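Local coordinates for genome packaging NTPase B204 (Sulfolobus turreted icosahedral virus 2, PDB 4KFU), which probably binds and hydrolyses ATP as a P-loop NTPase of the FtsK-HerA superfamily to power packaging of viral DNA into the capsid, at residues A[83-88]-A[120-125]; A[35-40]-A[89-94]; A[166-171]-A[175-180]; A[74-79]-A[105-110]. All coordinates share one frame; numbering follows the deposited sequence. Where two conformers were deposited one is given.

Contact 1 of 4, residues A[83-88]-A[120-125]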
loop_
_atom_site.group_PDB
_atom_site.type_symbol
_atom_site.label_atom_id
_atom_site.label_comp_id
_atom_site.label_asym_id
_atom_site.label_seq_id
_atom_site.Cartn_x
_atom_site.Cartn_y
_atom_site.Cartn_z
ATOM N N LYS A 83 10.509 -11.443 -7.422
ATOM C CA LYS A 83 10.253 -11.545 -8.858
ATOM C C LYS A 83 9.370 -10.394 -9.317
ATOM O O LYS A 83 9.618 -9.770 -10.343
ATOM C CB LYS A 83 9.547 -12.878 -9.154
ATOM C CG LYS A 83 9.605 -13.327 -10.593
ATOM C CD LYS A 83 8.459 -14.295 -10.917
ATOM C CE LYS A 83 8.221 -15.303 -9.800
ATOM N NZ LYS A 83 7.106 -16.244 -10.151
ATOM N N LEU A 84 8.332 -10.106 -8.538
ATOM C CA LEU A 84 7.408 -9.011 -8.861
ATOM C C LEU A 84 8.102 -7.658 -8.880
ATOM O O LEU A 84 7.765 -6.790 -9.689
ATOM C CB LEU A 84 6.255 -8.984 -7.845
ATOM C CG LEU A 84 5.305 -7.785 -7.898
ATOM C CD1 LEU A 84 4.591 -7.715 -9.236
ATOM C CD2 LEU A 84 4.279 -7.838 -6.772
ATOM N N TRP A 85 9.048 -7.473 -7.961
ATOM C CA TRP A 85 9.774 -6.207 -7.869
ATOM C C TRP A 85 10.654 -5.975 -9.102
ATOM O O TRP A 85 10.690 -4.868 -9.659
ATOM C CB TRP A 85 10.589 -6.164 -6.575
ATOM C CG TRP A 85 11.363 -4.885 -6.373
ATOM C CD1 TRP A 85 12.723 -4.728 -6.444
ATOM C CD2 TRP A 85 10.825 -3.591 -6.060
ATOM N NE1 TRP A 85 13.057 -3.411 -6.206
ATOM C CE2 TRP A 85 11.921 -2.699 -5.967
ATOM C CE3 TRP A 85 9.532 -3.104 -5.849
ATOM C CZ2 TRP A 85 11.749 -1.343 -5.676
ATOM C CZ3 TRP A 85 9.374 -1.758 -5.553
ATOM C CH2 TRP A 85 10.479 -0.894 -5.477
ATOM N N GLN A 86 11.362 -7.016 -9.528
ATOM C CA GLN A 86 12.204 -6.921 -10.711
ATOM C C GLN A 86 11.362 -6.610 -11.937
ATOM O O GLN A 86 11.741 -5.774 -12.772
ATOM C CB GLN A 86 12.974 -8.234 -10.940
ATOM C CG GLN A 86 14.051 -8.530 -9.901
ATOM C CD GLN A 86 15.105 -7.436 -9.811
ATOM O OE1 GLN A 86 15.597 -6.930 -10.831
ATOM N NE2 GLN A 86 15.470 -7.074 -8.585
ATOM N N ALA A 87 10.221 -7.284 -12.048
ATOM C CA ALA A 87 9.300 -7.053 -13.169
ATOM C C ALA A 87 8.700 -5.650 -13.090
ATOM O O ALA A 87 8.455 -5.006 -14.112
ATOM C CB ALA A 87 8.196 -8.118 -13.200
ATOM N N SER A 88 8.447 -5.171 -11.871
ATOM C CA SER A 88 7.892 -3.826 -11.700
ATOM C C SER A 88 8.869 -2.742 -12.135
ATOM O O SER A 88 8.469 -1.738 -12.711
ATOM C CB SER A 88 7.469 -3.589 -10.236
ATOM O OG SER A 88 6.424 -4.472 -9.853
ATOM N N ASP A 120 14.274 -4.212 0.952
ATOM C CA ASP A 120 15.155 -3.103 1.269
ATOM C C ASP A 120 15.134 -2.046 0.176
ATOM O O ASP A 120 15.061 -0.842 0.454
ATOM C CB ASP A 120 16.585 -3.574 1.504
ATOM C CG ASP A 120 17.445 -2.486 2.103
ATOM O OD1 ASP A 120 17.267 -2.211 3.310
ATOM O OD2 ASP A 120 18.260 -1.883 1.374
ATOM N N GLU A 121 15.187 -2.487 -1.075
ATOM C CA GLU A 121 15.128 -1.537 -2.179
ATOM C C GLU A 121 13.795 -0.788 -2.232
ATOM O O GLU A 121 13.756 0.419 -2.494
ATOM C CB GLU A 121 15.369 -2.263 -3.513
ATOM C CG GLU A 121 15.981 -1.371 -4.567
ATOM C CD GLU A 121 15.997 -1.997 -5.955
ATOM O OE1 GLU A 121 16.081 -3.238 -6.059
ATOM O OE2 GLU A 121 15.924 -1.232 -6.941
ATOM N N ALA A 122 12.704 -1.517 -2.000
ATOM C CA ALA A 122 11.377 -0.937 -2.065
ATOM C C ALA A 122 11.246 0.208 -1.060
ATOM O O ALA A 122 10.628 1.237 -1.350
ATOM C CB ALA A 122 10.340 -1.998 -1.784
ATOM N N LEU A 123 11.823 0.022 0.124
ATOM C CA LEU A 123 11.637 0.990 1.218
ATOM C C LEU A 123 12.699 2.091 1.237
ATOM O O LEU A 123 12.516 3.108 1.898
ATOM C CB LEU A 123 11.615 0.269 2.575
ATOM C CG LEU A 123 10.450 -0.668 2.893
ATOM C CD1 LEU A 123 10.586 -1.186 4.324
ATOM C CD2 LEU A 123 9.079 0.014 2.711
ATOM N N HIS A 124 13.813 1.896 0.533
ATOM C CA HIS A 124 14.880 2.901 0.558
ATOM C C HIS A 124 15.265 3.486 -0.805
ATOM O O HIS A 124 15.859 4.561 -0.878
ATOM C CB HIS A 124 16.142 2.345 1.241
ATOM C CG HIS A 124 15.928 1.915 2.656
ATOM N ND1 HIS A 124 15.714 0.607 3.011
ATOM C CD2 HIS A 124 15.901 2.634 3.810
ATOM C CE1 HIS A 124 15.560 0.527 4.324
ATOM N NE2 HIS A 124 15.667 1.743 4.827
ATOM N N ALA A 125 14.945 2.789 -1.885
ATOM C CA ALA A 125 15.412 3.236 -3.192
ATOM C C ALA A 125 14.279 3.266 -4.203
ATOM O O ALA A 125 14.504 3.117 -5.408
ATOM C CB ALA A 125 16.530 2.340 -3.673
#
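Trp85 reaches from helix 78-95 to helix 117-124 and presents two parts of its indole to two consecutive residues, a ring edge to Glu121 and a ring face to Ala122. With CG anti to the backbone N (chi1 -179°), the indole stands away from its own helix and bridges backbones whose nearest CA atoms, those of Trp85 and Ala122, are 8.0 Å apart. At the polar edge, Trp85 NE1 donates to Glu121 OE1 over 3.0 Å, with an N-H...O angle of 152°. The acceptor lies almost in the indole plane, but the carboxylate stands nearly perpendicular to it, at 87°, and the N-H meets OE1 from above the carboxylate plane. The benzo half of the indole slides against the helix backbone: Trp85 CH2 is 3.5 Å from Ala122 CA. Over one face sits the Ala122 methyl, a CH-pi contact with CB 4.0 Å from the centroid of the six-membered ring of Trp85 and displaced toward the rim. Ala129, in the loop after helix 117-124, also touches both Trp85 and Glu121. Glu121 OE1 has a second, charged partner in Lys89, one turn further along the tryptophan's helix. The indole N-H and the ammonium thus converge on one carboxylate oxygen, an arrangement that probably favours the ionised glutamate and fixes the rotation of the indole while its hydrocarbon half remains in apolar surroundings.

Contact 2 of 4, residues A[35-40]-A[89-94]. With ZN (zinc ion), chain L.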
loop_
_atom_site.group_PDB
_atom_site.type_symbol
_atom_site.label_atom_id
_atom_site.label_comp_id
_atom_site.label_asym_id
_atom_site.label_seq_id
_atom_site.Cartn_x
_atom_site.Cartn_y
_atom_site.Cartn_z
ATOM N N SER A 35 0.605 4.728 -14.384
ATOM C CA SER A 35 0.369 3.290 -14.434
ATOM C C SER A 35 0.410 2.661 -13.042
ATOM O O SER A 35 0.989 3.218 -12.108
ATOM C CB SER A 35 1.412 2.610 -15.325
ATOM O OG SER A 35 2.699 2.685 -14.743
ATOM N N TYR A 36 -0.217 1.498 -12.901
ATOM C CA TYR A 36 -0.120 0.767 -11.648
ATOM C C TYR A 36 -0.097 -0.746 -11.826
ATOM O O TYR A 36 -0.607 -1.294 -12.819
ATOM C CB TYR A 36 -1.211 1.196 -10.650
ATOM C CG TYR A 36 -2.635 1.030 -11.144
ATOM C CD1 TYR A 36 -3.218 -0.230 -11.249
ATOM C CD2 TYR A 36 -3.410 2.136 -11.469
ATOM C CE1 TYR A 36 -4.520 -0.385 -11.689
ATOM C CE2 TYR A 36 -4.712 1.989 -11.910
ATOM C CZ TYR A 36 -5.257 0.725 -12.017
ATOM O OH TYR A 36 -6.558 0.568 -12.444
ATOM N N ILE A 37 0.521 -1.401 -10.849
ATOM C CA ILE A 37 0.571 -2.849 -10.747
ATOM C C ILE A 37 -0.043 -3.223 -9.402
ATOM O O ILE A 37 0.404 -2.721 -8.350
ATOM C CB ILE A 37 2.033 -3.354 -10.777
ATOM C CG1 ILE A 37 2.761 -2.828 -12.017
ATOM C CG2 ILE A 37 2.084 -4.874 -10.711
ATOM C CD1 ILE A 37 4.262 -3.050 -11.984
ATOM N N ILE A 38 -1.061 -4.084 -9.411
ATOM C CA ILE A 38 -1.668 -4.513 -8.149
ATOM C C ILE A 38 -1.310 -5.950 -7.769
ATOM O O ILE A 38 -1.637 -6.903 -8.500
ATOM C CB ILE A 38 -3.209 -4.393 -8.185
ATOM C CG1 ILE A 38 -3.633 -2.983 -8.614
ATOM C CG2 ILE A 38 -3.798 -4.758 -6.833
ATOM C CD1 ILE A 38 -5.149 -2.824 -8.792
ATOM N N ASP A 39 -0.655 -6.097 -6.617
ATOM C CA ASP A 39 -0.343 -7.399 -6.025
ATOM C C ASP A 39 -1.536 -7.795 -5.158
ATOM O O ASP A 39 -1.714 -7.275 -4.049
ATOM C CB ASP A 39 0.953 -7.284 -5.205
ATOM C CG ASP A 39 1.320 -8.563 -4.449
ATOM O OD1 ASP A 39 0.831 -9.655 -4.788
ATOM O OD2 ASP A 39 2.119 -8.479 -3.484
ATOM N N ASP A 40 -2.357 -8.706 -5.682
ATOM C CA ASP A 40 -3.673 -9.058 -5.110
ATOM C C ASP A 40 -3.632 -10.444 -4.451
ATOM O O ASP A 40 -3.217 -11.429 -5.076
ATOM C CB ASP A 40 -4.711 -9.049 -6.244
ATOM C CG ASP A 40 -6.167 -9.061 -5.750
ATOM O OD1 ASP A 40 -6.441 -9.435 -4.586
ATOM O OD2 ASP A 40 -7.052 -8.707 -6.557
ATOM N N LYS A 89 10.144 -2.929 -11.814
ATOM C CA LYS A 89 11.189 -1.994 -12.236
ATOM C C LYS A 89 11.279 -1.899 -13.769
ATOM O O LYS A 89 11.407 -0.810 -14.334
ATOM C CB LYS A 89 12.536 -2.386 -11.623
ATOM C CG LYS A 89 12.652 -2.053 -10.132
ATOM C CD LYS A 89 14.100 -2.085 -9.634
ATOM C CE LYS A 89 14.636 -3.493 -9.518
ATOM N NZ LYS A 89 15.988 -3.487 -8.880
ATOM N N LEU A 90 11.191 -3.042 -14.442
ATOM C CA LEU A 90 11.195 -3.033 -15.908
ATOM C C LEU A 90 9.910 -2.409 -16.456
ATOM O O LEU A 90 9.948 -1.644 -17.422
ATOM C CB LEU A 90 11.444 -4.437 -16.471
ATOM C CG LEU A 90 12.853 -4.978 -16.167
ATOM C CD1 LEU A 90 12.997 -6.454 -16.554
ATOM C CD2 LEU A 90 13.930 -4.144 -16.856
ATOM N N HIS A 91 8.779 -2.720 -15.823
ATOM C CA HIS A 91 7.529 -2.042 -16.149
ATOM C C HIS A 91 7.701 -0.524 -16.073
ATOM O O HIS A 91 7.193 0.207 -16.920
ATOM C CB HIS A 91 6.425 -2.477 -15.183
ATOM C CG HIS A 91 5.146 -1.719 -15.345
ATOM N ND1 HIS A 91 3.997 -2.306 -15.832
ATOM C CD2 HIS A 91 4.825 -0.430 -15.075
ATOM C CE1 HIS A 91 3.024 -1.409 -15.858
ATOM N NE2 HIS A 91 3.504 -0.263 -15.413
ATOM N N SER A 92 8.415 -0.056 -15.050
ATOM C CA SER A 92 8.616 1.377 -14.839
ATOM C C SER A 92 9.515 1.996 -15.911
ATOM O O SER A 92 9.341 3.164 -16.290
ATOM C CB SER A 92 9.201 1.634 -13.440
ATOM O OG SER A 92 9.555 2.997 -13.285
ATOM N N LYS A 93 10.482 1.214 -16.384
ATOM C CA LYS A 93 11.323 1.638 -17.491
ATOM C C LYS A 93 10.455 1.977 -18.703
ATOM O O LYS A 93 10.648 3.007 -19.349
ATOM C CB LYS A 93 12.327 0.543 -17.857
ATOM C CG LYS A 93 13.553 0.464 -16.950
ATOM C CD LYS A 93 14.208 1.832 -16.779
ATOM C CE LYS A 93 15.643 1.709 -16.272
ATOM N NZ LYS A 93 15.749 0.889 -15.030
ATOM N N LYS A 94 9.483 1.117 -18.991
ATOM C CA LYS A 94 8.615 1.304 -20.149
ATOM C C LYS A 94 7.592 2.407 -19.932
ATOM O O LYS A 94 7.489 3.328 -20.747
ATOM C CB LYS A 94 7.897 -0.004 -20.499
ATOM C CG LYS A 94 6.905 0.111 -21.655
ATOM C CD LYS A 94 6.236 -1.231 -21.928
ATOM C CE LYS A 94 5.979 -1.436 -23.419
ATOM N NZ LYS A 94 4.573 -1.144 -23.804
HETATM ZN ZN ZN L . 1.932 -10.671 -2.955
#
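Strand 35-40 packs against the 89-94 part of helix 78-95, with CA atoms 8.5 Å apart at Ser35 and Ser92 and 8.8 Å apart at Ile37 and His91, a spacing that leaves room for one layer of side chains. The imidazole of His91 lies in that layer. Its CG is anti to the backbone N (chi1 174°), which sends the ring from the helix toward the strand. Ile37 comes from the opposite direction and lays its CD1 methyl over one face of the imidazole, 4.0 Å from the ring centroid and offset toward the rim; the closest pair is Ile37 CD1 and His91 CG at 3.7 Å. At the ring edge, Ser35 OG and His91 NE2 share a hydrogen bond of 3.1 Å, in which either may be the donor. The other ring nitrogen, His91 ND1, is bonded to Ile63 O of helix 60-65, and Ser35 OG also pairs with Thr98 on the adjacent strand 98-102. Both imidazole nitrogens are therefore satisfied in a buried place. Further along the strand, Asp39 grips the zinc ion with both carboxylate oxygens, OD1 at 2.4 Å and OD2 at 2.3 Å; His41, Asp73 and His108 complete the site. A helix packed on a parallel strand of the sheet is part of the layered alpha/beta architecture of P-loop NTPases; the zinc site toward the strand's C-terminal end is a feature of this structure.

Contact 3 of 4, residues A[166-171]-A[175-180]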
loop_
_atom_site.group_PDB
_atom_site.type_symbol
_atom_site.label_atom_id
_atom_site.label_comp_id
_atom_site.label_asym_id
_atom_site.label_seq_id
_atom_site.Cartn_x
_atom_site.Cartn_y
_atom_site.Cartn_z
ATOM N N ARG A 166 0.138 2.167 21.018
ATOM C CA ARG A 166 1.543 2.224 21.436
ATOM C C ARG A 166 2.482 2.217 20.233
ATOM O O ARG A 166 3.507 2.907 20.225
ATOM C CB ARG A 166 1.871 1.045 22.355
ATOM C CG ARG A 166 3.296 1.054 22.876
ATOM C CD ARG A 166 3.610 -0.178 23.736
ATOM N NE ARG A 166 3.389 -1.437 23.021
ATOM C CZ ARG A 166 4.254 -1.975 22.163
ATOM N NH1 ARG A 166 5.402 -1.360 21.896
ATOM N NH2 ARG A 166 3.971 -3.125 21.565
ATOM N N TRP A 167 2.146 1.413 19.227
ATOM C CA TRP A 167 2.937 1.354 17.998
ATOM C C TRP A 167 2.850 2.677 17.264
ATOM O O TRP A 167 3.847 3.193 16.753
ATOM C CB TRP A 167 2.391 0.254 17.080
ATOM C CG TRP A 167 3.061 -1.041 17.228
ATOM C CD1 TRP A 167 3.086 -1.834 18.337
ATOM C CD2 TRP A 167 3.817 -1.728 16.224
ATOM N NE1 TRP A 167 3.808 -2.975 18.081
ATOM C CE2 TRP A 167 4.268 -2.931 16.787
ATOM C CE3 TRP A 167 4.138 -1.441 14.891
ATOM C CZ2 TRP A 167 5.036 -3.856 16.074
ATOM C CZ3 TRP A 167 4.902 -2.349 14.185
ATOM C CH2 TRP A 167 5.342 -3.544 14.777
ATOM N N ILE A 168 1.638 3.202 17.170
ATOM C CA ILE A 168 1.432 4.470 16.499
ATOM C C ILE A 168 2.260 5.563 17.191
ATOM O O ILE A 168 2.955 6.338 16.526
ATOM C CB ILE A 168 -0.079 4.840 16.461
ATOM C CG1 ILE A 168 -0.850 3.833 15.585
ATOM C CG2 ILE A 168 -0.284 6.243 15.913
ATOM C CD1 ILE A 168 -2.383 4.028 15.647
ATOM N N SER A 169 2.203 5.609 18.520
ATOM C CA SER A 169 2.949 6.613 19.279
ATOM C C SER A 169 4.444 6.489 19.025
ATOM O O SER A 169 5.147 7.487 18.858
ATOM C CB SER A 169 2.703 6.439 20.781
ATOM O OG SER A 169 1.339 6.606 21.092
ATOM N N LYS A 170 4.924 5.256 18.998
ATOM C CA LYS A 170 6.361 4.990 18.942
ATOM C C LYS A 170 6.973 5.152 17.547
ATOM O O LYS A 170 8.134 5.580 17.418
ATOM C CB LYS A 170 6.636 3.584 19.514
ATOM C CG LYS A 170 8.111 3.142 19.551
ATOM C CD LYS A 170 8.242 1.839 20.346
ATOM C CE LYS A 170 9.647 1.216 20.250
ATOM N NZ LYS A 170 10.688 2.047 20.926
ATOM N N TYR A 171 6.209 4.829 16.503
ATOM C CA TYR A 171 6.803 4.734 15.162
ATOM C C TYR A 171 6.226 5.719 14.170
ATOM O O TYR A 171 6.724 5.836 13.049
ATOM C CB TYR A 171 6.625 3.329 14.574
ATOM C CG TYR A 171 7.264 2.237 15.372
ATOM C CD1 TYR A 171 8.641 2.203 15.568
ATOM C CD2 TYR A 171 6.493 1.225 15.920
ATOM C CE1 TYR A 171 9.230 1.180 16.304
ATOM C CE2 TYR A 171 7.070 0.200 16.646
ATOM C CZ TYR A 171 8.437 0.183 16.828
ATOM O OH TYR A 171 8.982 -0.828 17.559
ATOM N N GLU A 175 0.618 12.331 18.484
ATOM C CA GLU A 175 -0.572 13.116 18.143
ATOM C C GLU A 175 -1.560 12.279 17.306
ATOM O O GLU A 175 -2.772 12.387 17.471
ATOM C CB GLU A 175 -0.166 14.381 17.375
ATOM C CG GLU A 175 -1.315 15.367 17.086
ATOM C CD GLU A 175 -0.900 16.519 16.153
ATOM O OE1 GLU A 175 0.320 16.734 15.952
ATOM O OE2 GLU A 175 -1.796 17.211 15.616
ATOM N N ALA A 176 -1.030 11.454 16.403
ATOM C CA ALA A 176 -1.850 10.524 15.622
ATOM C C ALA A 176 -2.508 9.493 16.532
ATOM O O ALA A 176 -3.676 9.134 16.348
ATOM C CB ALA A 176 -0.981 9.818 14.567
ATOM N N ALA A 177 -1.747 9.001 17.507
ATOM C CA ALA A 177 -2.250 7.987 18.423
ATOM C C ALA A 177 -3.438 8.518 19.200
ATOM O O ALA A 177 -4.374 7.769 19.509
ATOM C CB ALA A 177 -1.179 7.542 19.372
ATOM N N GLU A 178 -3.413 9.804 19.531
ATOM C CA GLU A 178 -4.562 10.373 20.239
ATOM C C GLU A 178 -5.752 10.575 19.303
ATOM O O GLU A 178 -6.890 10.306 19.684
ATOM C CB GLU A 178 -4.199 11.698 20.914
ATOM C CG GLU A 178 -5.072 11.999 22.123
ATOM C CD GLU A 178 -5.045 10.864 23.142
ATOM O OE1 GLU A 178 -3.932 10.397 23.490
ATOM O OE2 GLU A 178 -6.133 10.423 23.582
ATOM N N LYS A 179 -5.490 11.039 18.083
ATOM C CA LYS A 179 -6.566 11.425 17.178
ATOM C C LYS A 179 -7.268 10.239 16.497
ATOM O O LYS A 179 -8.421 10.344 16.073
ATOM C CB LYS A 179 -6.058 12.428 16.138
ATOM C CG LYS A 179 -5.565 13.778 16.723
ATOM C CD LYS A 179 -6.655 14.503 17.493
ATOM C CE LYS A 179 -6.214 15.906 17.975
ATOM N NZ LYS A 179 -5.758 15.938 19.404
ATOM N N VAL A 180 -6.581 9.104 16.407
ATOM C CA VAL A 180 -7.152 7.923 15.756
ATOM C C VAL A 180 -8.317 7.341 16.574
ATOM O O VAL A 180 -9.216 6.667 16.024
ATOM C CB VAL A 180 -6.050 6.860 15.486
ATOM C CG1 VAL A 180 -5.685 6.105 16.765
ATOM C CG2 VAL A 180 -6.492 5.898 14.421
#
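Ile168 faces Ala176, Ala177 and Val180 across an antiparallel helical hairpin, in which helices 162-171 and 174-179 are joined by a very short turn. The axes of the 166-171 and 175-179 segments approach to 8.0 Å at an angle of 154°, a close pairing that the small alanines permit. At the root of the side chain, Ile168 CB lies 4.1 Å from Ala177 CB. From there the side chain forks. The CG2 branch, anti to the backbone N, is directed into the facing helix, where it lies 3.5 Å from Ala177 N and touches the CB methyls of both alanines, at 3.9 Å from that of Ala176. CG1 carries the other branch, and with chi2 at 173° it extends to CD1, 4.1 Å from Val180 CG1, the two side chains crossing at a slant. Met156 of strand 153-156 touches Ile168, Ala176 and Val180, while Ile198 and Leu189 touch Ala176, so the hairpin's apolar side is laid against the sheet near its antiparallel end. One residue on, Ser169 turns its hydroxyl back to Leu165 O of its own helix, and this same oxygen, Ser169 OG, comes within 3.2 Å of the Ala177 CB methyl.

Contact 4 of 4, residues A[74-79]-A[105-110]. With ZN (zinc ion), chain L.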
loop_
_atom_site.group_PDB
_atom_site.type_symbol
_atom_site.label_atom_id
_atom_site.label_comp_id
_atom_site.label_asym_id
_atom_site.label_seq_id
_atom_site.Cartn_x
_atom_site.Cartn_y
_atom_site.Cartn_z
ATOM N N ARG A 74 -0.534 -16.186 -5.464
ATOM C CA ARG A 74 -0.937 -17.441 -4.852
ATOM C C ARG A 74 0.040 -17.893 -3.771
ATOM O O ARG A 74 -0.374 -18.295 -2.684
ATOM C CB ARG A 74 -1.064 -18.525 -5.937
ATOM C CG ARG A 74 -1.250 -19.939 -5.406
ATOM N N ALA A 75 1.336 -17.818 -4.071
ATOM C CA ALA A 75 2.376 -18.277 -3.146
ATOM C C ALA A 75 2.540 -17.402 -1.898
ATOM O O ALA A 75 2.878 -17.911 -0.823
ATOM C CB ALA A 75 3.709 -18.414 -3.876
ATOM N N LYS A 76 2.315 -16.096 -2.055
ATOM C CA LYS A 76 2.387 -15.118 -0.951
ATOM C C LYS A 76 3.694 -15.171 -0.170
ATOM O O LYS A 76 3.698 -15.003 1.062
ATOM C CB LYS A 76 1.195 -15.298 0.003
ATOM C CG LYS A 76 -0.157 -15.135 -0.680
ATOM C CD LYS A 76 -1.271 -15.800 0.120
ATOM C CE LYS A 76 -2.629 -15.609 -0.552
ATOM N NZ LYS A 76 -2.627 -16.115 -1.954
ATOM N N ASN A 77 4.800 -15.391 -0.885
ATOM C CA ASN A 77 6.104 -15.582 -0.245
ATOM C C ASN A 77 7.196 -14.598 -0.690
ATOM O O ASN A 77 6.977 -13.768 -1.584
ATOM C CB ASN A 77 6.585 -17.033 -0.427
ATOM C CG ASN A 77 6.703 -17.447 -1.903
ATOM O OD1 ASN A 77 6.688 -16.612 -2.814
ATOM N ND2 ASN A 77 6.827 -18.755 -2.135
ATOM N N ASP A 78 8.366 -14.701 -0.060
ATOM C CA ASP A 78 9.480 -13.804 -0.351
ATOM C C ASP A 78 9.956 -13.912 -1.804
ATOM O O ASP A 78 10.348 -12.909 -2.411
ATOM C CB ASP A 78 10.662 -14.079 0.589
ATOM C CG ASP A 78 10.395 -13.647 2.028
ATOM O OD1 ASP A 78 9.518 -12.782 2.250
ATOM O OD2 ASP A 78 11.067 -14.173 2.941
ATOM N N ASP A 79 9.948 -15.131 -2.343
ATOM C CA ASP A 79 10.418 -15.368 -3.708
ATOM C C ASP A 79 9.542 -14.646 -4.715
ATOM O O ASP A 79 10.035 -14.093 -5.706
ATOM C CB ASP A 79 10.455 -16.857 -4.019
ATOM N N ALA A 105 -0.619 -6.282 2.695
ATOM C CA ALA A 105 0.838 -6.199 2.599
ATOM C C ALA A 105 1.610 -6.980 3.659
ATOM O O ALA A 105 2.830 -7.075 3.569
ATOM C CB ALA A 105 1.311 -4.742 2.560
ATOM N N TYR A 106 0.926 -7.533 4.661
ATOM C CA TYR A 106 1.624 -8.322 5.682
ATOM C C TYR A 106 2.228 -9.606 5.117
ATOM O O TYR A 106 3.045 -10.252 5.771
ATOM C CB TYR A 106 0.710 -8.646 6.866
ATOM C CG TYR A 106 -0.565 -9.345 6.477
ATOM C CD1 TYR A 106 -0.598 -10.724 6.280
ATOM C CD2 TYR A 106 -1.742 -8.625 6.305
ATOM C CE1 TYR A 106 -1.780 -11.366 5.916
ATOM C CE2 TYR A 106 -2.923 -9.252 5.944
ATOM C CZ TYR A 106 -2.938 -10.618 5.751
ATOM O OH TYR A 106 -4.125 -11.223 5.394
ATOM N N TYR A 107 1.820 -10.003 3.919
ATOM C CA TYR A 107 2.435 -11.186 3.324
ATOM C C TYR A 107 3.901 -10.973 3.004
ATOM O O TYR A 107 4.690 -11.909 3.088
ATOM C CB TYR A 107 1.691 -11.612 2.064
ATOM C CG TYR A 107 0.360 -12.217 2.384
ATOM C CD1 TYR A 107 0.273 -13.396 3.123
ATOM C CD2 TYR A 107 -0.811 -11.605 1.976
ATOM C CE1 TYR A 107 -0.962 -13.954 3.436
ATOM C CE2 TYR A 107 -2.044 -12.152 2.281
ATOM C CZ TYR A 107 -2.116 -13.325 3.011
ATOM O OH TYR A 107 -3.354 -13.861 3.315
ATOM N N HIS A 108 4.265 -9.742 2.650
ATOM C CA HIS A 108 5.630 -9.460 2.172
ATOM C C HIS A 108 6.426 -8.558 3.106
ATOM O O HIS A 108 7.655 -8.481 3.008
ATOM C CB HIS A 108 5.561 -8.817 0.784
ATOM C CG HIS A 108 4.842 -9.656 -0.228
ATOM N ND1 HIS A 108 5.108 -10.999 -0.388
ATOM C CD2 HIS A 108 3.892 -9.342 -1.133
ATOM C CE1 HIS A 108 4.329 -11.483 -1.344
ATOM N NE2 HIS A 108 3.590 -10.500 -1.815
ATOM N N PHE A 109 5.722 -7.855 3.988
ATOM C CA PHE A 109 6.361 -6.875 4.873
ATOM C C PHE A 109 6.038 -7.152 6.345
ATOM O O PHE A 109 5.911 -6.229 7.160
ATOM C CB PHE A 109 5.891 -5.466 4.515
ATOM C CG PHE A 109 6.317 -4.995 3.144
ATOM C CD1 PHE A 109 5.610 -5.378 2.007
ATOM C CD2 PHE A 109 7.388 -4.120 2.999
ATOM C CE1 PHE A 109 5.977 -4.922 0.756
ATOM C CE2 PHE A 109 7.766 -3.662 1.745
ATOM C CZ PHE A 109 7.061 -4.064 0.620
ATOM N N LYS A 110 5.898 -8.428 6.684
ATOM C CA LYS A 110 5.427 -8.814 8.007
ATOM C C LYS A 110 6.392 -8.388 9.120
ATOM O O LYS A 110 7.605 -8.429 8.950
ATOM C CB LYS A 110 5.213 -10.336 8.050
ATOM C CG LYS A 110 4.186 -10.767 9.068
ATOM C CD LYS A 110 4.269 -12.258 9.378
ATOM C CE LYS A 110 3.398 -12.588 10.596
ATOM N NZ LYS A 110 3.407 -14.037 10.965
HETATM ZN ZN ZN L . 1.932 -10.671 -2.955
HETATM O O HOH W 1 9.018 -10.304 1.416
#
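Lys76 lies alongside Tyr107, the two side chains pointing the same way, and its aliphatic part covers one face of the phenol ring. Lys76 CB is 3.8 Å from Tyr107 CD1, and further out Lys76 CD stands 4.0 Å from the ring centroid in a CH-pi contact. A bend at the last torsion, chi4 56°, turns the ammonium back toward its own loop, where Lys76 NZ bonds to Arg74 O at 3.2 Å and to Asp73 O. From the ring centroid NZ is 6.0 Å away, leaving at most a weak cation-pi attraction. The opposite face of the phenol is covered by Tyr106. Next in sequence, Asn77 places its backbone O 3.5 Å from His108 CE1, obliquely to the imidazole, while its side chain serves as N-cap of helix 78-95 by accepting from Phe80 N. This loop and the one holding His108 meet at the zinc site: His108 NE2 binds the zinc ion at 2.0 Å, with Asp39, His41 and Asp73 as the other ligands, joining loops that follow strands 68-72 and 98-102, which flank strand 35-40 in the parallel sheet. At Asp78 the link is through water, which donates both to Asp78 OD1 at 2.7 Å and to His108 O at 2.8 Å.

How the contacts relate
From the N terminus, strand 35-40 opens contact 2, which closes at residues 89-94 after the chain has passed through strand 68-72. Before that closure, segments 74-79 and 83-88 open contacts 4 and 1, so both cross contact 2. They also cross each other, since contact 4 closes at 105-110 and contact 1 at 120-125. All three use helix 78-95, tying it to the parallel sheet, the loop after strand 98-102 and helix 117-124. Contacts 2 and 4 share the zinc ion, and the Glu121-Lys89 salt bridge connects contacts 1 and 2. Contact 3 follows in series, a local hairpin about 32 Å, centre to centre, from contact 2.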